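Local coordinates for uncharacterized bacterial lipoprotein (PDB 3GF6) that is of unknown function, an all-beta bacterial lipoprotein whose family belongs to the same clan as the C1q and TNF domains, at residues A136-L141 with S186-N191; V13-G18 with P151-C156. One frame throughout, in Å; residues are numbered along the deposited sequence. Where two conformers were deposited one is given.

Contact 1 of 2, residues A136-L141 with S186-N191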
loop_
_atom_site.group_PDB
_atom_site.type_symbol
_atom_site.label_atom_id
_atom_site.label_comp_id
_atom_site.label_asym_id
_atom_site.label_seq_id
_atom_site.Cartn_x
_atom_site.Cartn_y
_atom_site.Cartn_z
ATOM N N ALA A 136 -5.456 -0.497 1.159
ATOM C CA ALA A 136 -4.124 -0.117 1.655
ATOM C C ALA A 136 -3.796 -0.979 2.859
ATOM O O ALA A 136 -4.667 -1.249 3.702
ATOM C CB ALA A 136 -4.035 1.400 2.003
ATOM N N GLN A 137 -2.564 -1.469 2.908
ATOM C CA GLN A 137 -2.167 -2.337 3.995
ATOM C C GLN A 137 -0.745 -2.129 4.485
ATOM O O GLN A 137 0.199 -2.058 3.702
ATOM C CB GLN A 137 -2.347 -3.792 3.571
ATOM C CG GLN A 137 -2.070 -4.784 4.647
ATOM C CD GLN A 137 -2.763 -6.085 4.370
ATOM O OE1 GLN A 137 -3.914 -6.248 4.740
ATOM N NE2 GLN A 137 -2.072 -7.026 3.707
ATOM N N LEU A 138 -0.646 -2.007 5.809
ATOM C CA LEU A 138 0.631 -2.007 6.535
ATOM C C LEU A 138 0.644 -3.303 7.330
ATOM O O LEU A 138 -0.286 -3.567 8.071
ATOM C CB LEU A 138 0.688 -0.834 7.482
ATOM C CG LEU A 138 1.961 -0.587 8.240
ATOM C CD1 LEU A 138 3.012 -0.095 7.178
ATOM C CD2 LEU A 138 1.714 0.415 9.444
ATOM N N ALA A 139 1.713 -4.082 7.179
ATOM C CA ALA A 139 1.794 -5.446 7.680
ATOM C C ALA A 139 3.237 -5.922 7.766
ATOM O O ALA A 139 4.112 -5.409 7.065
ATOM C CB ALA A 139 0.984 -6.393 6.771
ATOM N N SER A 140 3.471 -6.921 8.606
ATOM C CA SER A 140 4.776 -7.598 8.665
ATOM C C SER A 140 4.872 -8.810 7.715
ATOM O O SER A 140 5.856 -9.498 7.752
ATOM C CB SER A 140 5.098 -7.976 10.106
ATOM O OG SER A 140 4.245 -9.026 10.503
ATOM N N LEU A 141 3.816 -9.082 6.923
ATOM C CA LEU A 141 3.796 -10.083 5.847
ATOM C C LEU A 141 3.287 -9.415 4.571
ATOM O O LEU A 141 2.587 -8.404 4.656
ATOM C CB LEU A 141 2.868 -11.240 6.203
ATOM C CG LEU A 141 3.281 -12.017 7.461
ATOM C CD1 LEU A 141 2.202 -13.029 7.817
ATOM C CD2 LEU A 141 4.663 -12.700 7.244
ATOM N N SER A 186 10.069 -8.385 11.371
ATOM C CA SER A 186 11.303 -8.586 10.622
ATOM C C SER A 186 11.359 -7.619 9.473
ATOM O O SER A 186 12.353 -6.946 9.257
ATOM C CB SER A 186 11.434 -10.041 10.129
ATOM O OG SER A 186 12.450 -10.170 9.150
ATOM N N GLN A 187 10.277 -7.593 8.714
ATOM C CA GLN A 187 10.139 -6.750 7.547
ATOM C C GLN A 187 8.759 -6.096 7.594
ATOM O O GLN A 187 7.806 -6.739 8.003
ATOM C CB GLN A 187 10.295 -7.574 6.256
ATOM C CG GLN A 187 11.630 -8.275 6.160
ATOM C CD GLN A 187 11.714 -9.175 4.940
ATOM O OE1 GLN A 187 12.346 -8.808 3.949
ATOM N NE2 GLN A 187 11.114 -10.369 5.020
ATOM N N LEU A 188 8.693 -4.822 7.199
ATOM C CA LEU A 188 7.460 -4.032 7.167
ATOM C C LEU A 188 7.075 -3.721 5.710
ATOM O O LEU A 188 7.894 -3.186 4.925
ATOM C CB LEU A 188 7.668 -2.730 7.948
ATOM C CG LEU A 188 6.443 -1.854 8.230
ATOM C CD1 LEU A 188 5.485 -2.559 9.185
ATOM C CD2 LEU A 188 6.909 -0.475 8.807
ATOM N N TYR A 189 5.811 -3.997 5.393
ATOM C CA TYR A 189 5.260 -3.817 4.044
ATOM C C TYR A 189 4.187 -2.732 4.060
ATOM O O TYR A 189 3.379 -2.693 4.990
ATOM C CB TYR A 189 4.664 -5.122 3.515
ATOM C CG TYR A 189 5.677 -6.267 3.485
ATOM C CD1 TYR A 189 5.899 -7.074 4.605
ATOM C CD2 TYR A 189 6.435 -6.505 2.355
ATOM C CE1 TYR A 189 6.837 -8.100 4.589
ATOM C CE2 TYR A 189 7.390 -7.567 2.330
ATOM C CZ TYR A 189 7.594 -8.331 3.452
ATOM O OH TYR A 189 8.518 -9.365 3.430
ATOM N N PHE A 190 4.200 -1.880 3.035
ATOM C CA PHE A 190 3.158 -0.821 2.849
ATOM C C PHE A 190 2.809 -0.751 1.385
ATOM O O PHE A 190 3.655 -0.416 0.554
ATOM C CB PHE A 190 3.635 0.500 3.442
ATOM C CG PHE A 190 2.615 1.599 3.457
ATOM C CD1 PHE A 190 1.283 1.374 3.852
ATOM C CD2 PHE A 190 3.013 2.907 3.150
ATOM C CE1 PHE A 190 0.346 2.438 3.870
ATOM C CE2 PHE A 190 2.093 3.948 3.154
ATOM C CZ PHE A 190 0.762 3.709 3.509
ATOM N N ASN A 191 1.582 -1.188 1.069
ATOM C CA ASN A 191 1.149 -1.384 -0.305
ATOM C C ASN A 191 -0.326 -1.095 -0.501
ATOM O O ASN A 191 -1.096 -1.058 0.461
ATOM C CB ASN A 191 1.371 -2.825 -0.795
ATOM C CG ASN A 191 2.809 -3.268 -0.721
ATOM O OD1 ASN A 191 3.579 -3.215 -1.722
ATOM N ND2 ASN A 191 3.199 -3.731 0.454
#
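Q137 and A139 pair with N191 and Y189 as strands 136-139 and 187-191 run antiparallel, their axes 4.8 Å apart and at 176° to each other. Each of these two pairs is closed by reciprocal N-H...O bonds, among them the 2.8 Å bond from Y189 N to A139 O. Between the bonded pairs sits the non-hydrogen-bonded pair L138 and F190. Here the strands still touch closely, since L138 CA lies 3.2 Å from Y189 O in a CA-H...O contact, and Y189 O thus receives both this hydrogen and the N-H of A139.

In the side chain of L138 CG is anti to the backbone N (chi1 -175°), and the second torsion, 70°, swings CD1 to 3.4 Å from Y189 O. The same methyl packs on F190 CB at 3.8 Å and also meets CG and CD1 of L188, so that one branch bridges two residues of the partner strand.

On the face that carries A139, the tyrosine ring presents an edge to the backbone of 136-141. CD1 of Y189 stands 3.5 Å from A139 O and CE1 of Y189 3.6 Å from S140 O, both oxygens near the ring plane, where aromatic hydrogens point. Beyond S140 the chain has left the strand, and C of L141 also comes up to CD1 of Y189.

L138 and L188 also touch V114, and F190 touches L116, on strand 112-123 of the second sheet. The pair illustrates the rule of the beta sandwich: backbone bonds knit one sheet while the apolar face of L138, L188 and F190 packs on strand 112-123 of the other, an arrangement consistent with the jelly-roll-like folds of the C1q/TNF clan.

Contact 2 of 2, residues V13-G18 with P151-C156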
loop_
_atom_site.group_PDB
_atom_site.type_symbol
_atom_site.label_atom_id
_atom_site.label_comp_id
_atom_site.label_asym_id
_atom_site.label_seq_id
_atom_site.Cartn_x
_atom_site.Cartn_y
_atom_site.Cartn_z
ATOM N N VAL A 13 -13.256 -2.896 4.653
ATOM C CA VAL A 13 -12.599 -3.414 5.821
ATOM C C VAL A 13 -11.815 -2.277 6.470
ATOM O O VAL A 13 -11.199 -1.463 5.788
ATOM C CB VAL A 13 -11.657 -4.570 5.474
ATOM C CG1 VAL A 13 -10.764 -4.893 6.641
ATOM C CG2 VAL A 13 -12.452 -5.766 5.057
ATOM N N ASP A 14 -11.860 -2.232 7.788
ATOM C CA ASP A 14 -11.100 -1.258 8.558
ATOM C C ASP A 14 -10.508 -1.936 9.798
ATOM O O ASP A 14 -11.187 -2.065 10.843
ATOM C CB ASP A 14 -12.004 -0.100 8.970
ATOM C CG ASP A 14 -11.239 1.054 9.538
ATOM O OD1 ASP A 14 -10.033 0.913 9.823
ATOM O OD2 ASP A 14 -11.859 2.125 9.717
ATOM N N ILE A 15 -9.266 -2.383 9.649
ATOM C CA ILE A 15 -8.474 -3.037 10.693
ATOM C C ILE A 15 -7.348 -2.111 11.140
ATOM O O ILE A 15 -6.564 -1.627 10.292
ATOM C CB ILE A 15 -7.812 -4.336 10.127
ATOM C CG1 ILE A 15 -8.876 -5.401 9.840
ATOM C CG2 ILE A 15 -6.743 -4.900 11.068
ATOM C CD1 ILE A 15 -8.466 -6.391 8.756
ATOM N N GLU A 16 -7.243 -1.861 12.440
ATOM C CA GLU A 16 -6.096 -1.125 12.996
ATOM C C GLU A 16 -5.646 -1.812 14.262
ATOM O O GLU A 16 -6.458 -2.001 15.164
ATOM C CB GLU A 16 -6.461 0.327 13.326
ATOM C CG GLU A 16 -6.334 1.297 12.182
ATOM C CD GLU A 16 -6.462 2.761 12.618
ATOM O OE1 GLU A 16 -5.777 3.192 13.593
ATOM O OE2 GLU A 16 -7.274 3.467 11.987
ATOM N N ARG A 17 -4.385 -2.215 14.299
ATOM C CA ARG A 17 -3.813 -2.864 15.456
ATOM C C ARG A 17 -2.640 -2.038 15.955
ATOM O O ARG A 17 -2.111 -1.159 15.240
ATOM C CB ARG A 17 -3.306 -4.260 15.123
ATOM C CG ARG A 17 -4.346 -5.171 14.428
ATOM C CD ARG A 17 -3.844 -6.593 14.453
ATOM N NE ARG A 17 -4.332 -7.371 13.318
ATOM C CZ ARG A 17 -5.544 -7.890 13.214
ATOM N NH1 ARG A 17 -6.452 -7.709 14.157
ATOM N NH2 ARG A 17 -5.845 -8.591 12.151
ATOM N N GLY A 18 -2.216 -2.366 17.170
ATOM C CA GLY A 18 -0.995 -1.788 17.759
ATOM C C GLY A 18 -1.319 -1.099 19.064
ATOM O O GLY A 18 -2.488 -0.900 19.399
ATOM N N PRO A 151 -2.525 -11.342 13.019
ATOM C CA PRO A 151 -1.991 -10.261 13.884
ATOM C C PRO A 151 -0.824 -9.511 13.223
ATOM O O PRO A 151 -0.507 -8.396 13.612
ATOM C CB PRO A 151 -1.489 -10.994 15.128
ATOM C CG PRO A 151 -1.475 -12.444 14.776
ATOM C CD PRO A 151 -2.270 -12.692 13.553
ATOM N N GLU A 152 -0.261 -10.097 12.174
ATOM C CA GLU A 152 0.774 -9.441 11.371
ATOM C C GLU A 152 0.278 -8.263 10.536
ATOM O O GLU A 152 1.080 -7.460 10.014
ATOM C CB GLU A 152 1.408 -10.468 10.428
ATOM C CG GLU A 152 2.268 -11.516 11.120
ATOM C CD GLU A 152 1.533 -12.706 11.684
ATOM O OE1 GLU A 152 0.304 -12.848 11.456
ATOM O OE2 GLU A 152 2.240 -13.514 12.349
ATOM N N VAL A 153 -1.031 -8.172 10.386
ATOM C CA VAL A 153 -1.653 -7.038 9.704
ATOM C C VAL A 153 -1.906 -5.923 10.711
ATOM O O VAL A 153 -2.684 -6.078 11.676
ATOM C CB VAL A 153 -2.936 -7.459 8.959
ATOM C CG1 VAL A 153 -3.694 -6.238 8.462
ATOM C CG2 VAL A 153 -2.566 -8.301 7.745
ATOM N N PHE A 154 -1.212 -4.805 10.494
ATOM C CA PHE A 154 -1.235 -3.660 11.424
ATOM C C PHE A 154 -2.322 -2.642 11.032
ATOM O O PHE A 154 -2.972 -2.043 11.887
ATOM C CB PHE A 154 0.144 -2.973 11.488
ATOM C CG PHE A 154 1.280 -3.892 11.914
ATOM C CD1 PHE A 154 1.085 -4.900 12.847
ATOM C CD2 PHE A 154 2.539 -3.782 11.304
ATOM C CE1 PHE A 154 2.136 -5.752 13.211
ATOM C CE2 PHE A 154 3.576 -4.631 11.657
ATOM C CZ PHE A 154 3.374 -5.611 12.606
HETATM N N MSE A 155 -2.496 -2.451 9.718
HETATM C CA MSE A 155 -3.481 -1.526 9.181
HETATM C C MSE A 155 -3.993 -2.118 7.892
HETATM O O MSE A 155 -3.224 -2.544 7.014
HETATM C CB MSE A 155 -2.904 -0.127 8.897
HETATM C CG MSE A 155 -3.959 0.946 8.590
HETATM SE SE MSE A 155 -3.296 2.354 7.426
HETATM C CE MSE A 155 -3.169 1.369 5.725
ATOM N N CYS A 156 -5.307 -2.150 7.769
ATOM C CA CYS A 156 -5.934 -2.604 6.532
ATOM C C CYS A 156 -7.182 -1.763 6.314
ATOM O O CYS A 156 -8.110 -1.813 7.115
ATOM C CB CYS A 156 -6.298 -4.103 6.603
ATOM S SG CYS A 156 -6.959 -4.742 5.048
#
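R17, C156 and I15 carry this contact, in which the short strand 14-16 joins strand 153-158 of an antiparallel beta sheet, beside a classic beta bulge formed by F154 and M155 opposite L138. The two strand axes are splayed to 142°, yet I15 and C156 still exchange two backbone bonds, of which that from I15 N to C156 O measures 2.8 Å. R17 N then bonds to F154 O, also at 2.8 Å.

On the face of the sheet that carries I15 and C156, the two side chains lie together. C156 CB is 3.8 Å from I15 CB; I15 was modelled in two conformers, and in the one described its CD1 touches C156 CB as well. The thiol sulphur, set anti to its own backbone N, turns instead to V13, where C156 SG meets V13 CG1 at 4.1 Å.

R17 works differently. Its chain, extended from CG to NE, runs past the carbonyl of V153, and CD and NE both lie close to that oxygen. The bond from R17 NE to V153 O is short, 2.7 Å, but bent to 123° and therefore weak; the firmer polar partner is A148 O, bonded to NH2. An alanine here would probably leave the A148 carbonyl without its charged donor and open a gap beside P151 and I15. On the face away from I15 and C156, E16 packs by its CG on the CG of M155; D14 and E16 each form a salt bridge with K157.

I15 and R17 also meet within their own segment: in the conformer described, the CG2 methyl of I15 sits 3.8 Å above the guanidinium plane of R17, over its centre.

In the fold
Contacts 1 and 2 are successive joints of one sheet, their centres about 10 Å apart. Strand 153-158 lies between strand 14-16 on one side and strand 129-139 on the other, and the latter in turn pairs with strand 187-198. The two contacts are tied by probable backbone bonds, S140 N to E152 O at 2.8 Å and L138 O to F154 N at 2.9 Å, while Q137 OE1 packs 3.4 Å from C156 SG. The function is unknown, and no active site is assigned here. A bound 1,2-ethanediol, probably from the crystallisation liquor, lies about 4 Å from the side chain of P151 in contact 2.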